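Local coordinates for T-lymphoma invasion and metastasis-inducing protein 2 (Mus musculus, PDB 3A8P), which acts as a guanine nucleotide exchange factor that specifically activates RAC1, this piece being its PHCCEx domain, a protein- and membrane-binding module, at residues A[178-181]-A[182-186]. Numbering follows the deposited sequence.
Sequences ENQI and RQWEQ
Four successive i to i+4 hydrogen bonds carry helix 171-206 through this turn, from Arg-182 N to Glu-178 O (2.8 Å) through to Glu-185 N to Ile-181 O (2.9 Å), with Trp-184 N to Gln-180 O the straightest at 166°. On one flank the indole of Trp-184 lies back along the turn before it. Its CG sits beside the backbone N (chi1 -73°), which brings CD1 to 3.2 Å from Gln-180 O, the carbonyl that already takes the Trp-184 amide. The Gln-180 chain, extended beyond CG, runs side by side with the ring in the same direction, and its CG rests 3.7 Å from Trp-184 NE1. Trp-184 also reaches Asp-154 and Met-157 of helix 136-165, and Ile-181 touches Glu-162 and Leu-165 there, a helix pairing consistent with the coiled coil predicted for this part of the CC-Ex region. Replacing the indole by an alanine is likely to leave Gln-180 CG without its aromatic neighbour and open a gap against Met-157. On another flank Arg-182 stretches back over the preceding turn, its CG 3.2 Å from Glu-178 O, and the end of Asn-179 meets the edge of the guanidinium. Glu-178 OE1 stays 4.3 Å from Arg-182 NH2, well out of the guanidinium plane; no N-H points at it, so any attraction is probably one of charge at a distance, not a salt bridge. Trp-184 and Ile-181 thus pack on mixed apolar and acidic neighbours of the partner helix, with Gln-180 bordering the indole, while Arg-182 and Asn-179 lie at the exposed surface.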
# COMPACT_ATOMS: atom_id res chain seq x y z
N GLU A 178 -12.06 -24.43 -7.39
CA GLU A 178 -11.71 -23.14 -7.98
C GLU A 178 -11.74 -22.06 -6.90
O GLU A 178 -10.88 -21.18 -6.87
CB GLU A 178 -12.69 -22.78 -9.11
CG GLU A 178 -12.77 -23.84 -10.19
CD GLU A 178 -13.61 -23.41 -11.37
OE1 GLU A 178 -14.76 -22.96 -11.16
OE2 GLU A 178 -13.12 -23.53 -12.52
N ASN A 179 -12.74 -22.14 -6.02
CA ASN A 179 -12.87 -21.20 -4.92
C ASN A 179 -11.61 -21.25 -4.08
O ASN A 179 -11.10 -20.22 -3.64
CB ASN A 179 -14.08 -21.57 -4.05
CG ASN A 179 -15.40 -21.36 -4.76
OD1 ASN A 179 -16.42 -21.92 -4.36
ND2 ASN A 179 -15.40 -20.54 -5.81
N GLN A 180 -11.12 -22.47 -3.86
CA GLN A 180 -9.91 -22.69 -3.07
C GLN A 180 -8.70 -22.08 -3.80
O GLN A 180 -7.88 -21.38 -3.20
CB GLN A 180 -9.70 -24.19 -2.88
CG GLN A 180 -8.67 -24.54 -1.83
CD GLN A 180 -8.42 -26.03 -1.75
OE1 GLN A 180 -9.36 -26.83 -1.64
NE2 GLN A 180 -7.15 -26.42 -1.80
N ILE A 181 -8.61 -22.34 -5.10
CA ILE A 181 -7.52 -21.82 -5.91
C ILE A 181 -7.50 -20.29 -5.83
O ILE A 181 -6.44 -19.68 -5.70
CB ILE A 181 -7.66 -22.28 -7.39
CG1 ILE A 181 -7.42 -23.79 -7.47
CG2 ILE A 181 -6.65 -21.55 -8.28
CD1 ILE A 181 -7.69 -24.39 -8.85
N ARG A 182 -8.68 -19.67 -5.88
CA ARG A 182 -8.75 -18.21 -5.80
C ARG A 182 -8.24 -17.69 -4.46
O ARG A 182 -7.64 -16.62 -4.39
CB ARG A 182 -10.17 -17.70 -6.01
CG ARG A 182 -10.76 -17.99 -7.37
CD ARG A 182 -11.95 -17.09 -7.64
NE ARG A 182 -12.74 -17.54 -8.78
CZ ARG A 182 -13.68 -18.48 -8.72
NH1 ARG A 182 -13.97 -19.06 -7.55
NH2 ARG A 182 -14.33 -18.85 -9.82
N GLN A 183 -8.50 -18.44 -3.39
CA GLN A 183 -8.05 -18.03 -2.08
C GLN A 183 -6.53 -18.08 -2.05
O GLN A 183 -5.88 -17.15 -1.57
CB GLN A 183 -8.64 -18.92 -0.98
CG GLN A 183 -8.34 -18.42 0.44
CD GLN A 183 -8.86 -17.00 0.68
OE1 GLN A 183 -10.06 -16.77 0.68
NE2 GLN A 183 -7.94 -16.05 0.88
N TRP A 184 -5.96 -19.17 -2.57
CA TRP A 184 -4.51 -19.33 -2.62
C TRP A 184 -3.91 -18.15 -3.38
O TRP A 184 -2.87 -17.60 -3.01
CB TRP A 184 -4.11 -20.61 -3.36
CG TRP A 184 -4.34 -21.90 -2.63
CD1 TRP A 184 -5.10 -22.96 -3.06
CD2 TRP A 184 -3.74 -22.32 -1.40
NE1 TRP A 184 -4.98 -24.01 -2.19
CE2 TRP A 184 -4.16 -23.65 -1.16
CE3 TRP A 184 -2.87 -21.71 -0.48
CZ2 TRP A 184 -3.75 -24.37 -0.04
CZ3 TRP A 184 -2.46 -22.43 0.63
CH2 TRP A 184 -2.90 -23.75 0.85
N GLU A 185 -4.58 -17.77 -4.46
CA GLU A 185 -4.14 -16.68 -5.31
C GLU A 185 -4.21 -15.34 -4.59
O GLU A 185 -3.31 -14.51 -4.73
CB GLU A 185 -5.00 -16.65 -6.58
CG GLU A 185 -4.72 -15.51 -7.53
CD GLU A 185 -5.52 -15.65 -8.81
OE1 GLU A 185 -5.10 -16.42 -9.71
OE2 GLU A 185 -6.58 -15.01 -8.93
N GLN A 186 -5.27 -15.13 -3.82
CA GLN A 186 -5.40 -13.89 -3.08
C GLN A 186 -4.38 -13.85 -1.95
O GLN A 186 -3.79 -12.79 -1.69
CB GLN A 186 -6.83 -13.73 -2.55
CG GLN A 186 -7.83 -13.49 -3.68
CD GLN A 186 -9.21 -13.05 -3.20
OE1 GLN A 186 -10.05 -12.65 -4.01
NE2 GLN A 186 -9.45 -13.12 -1.90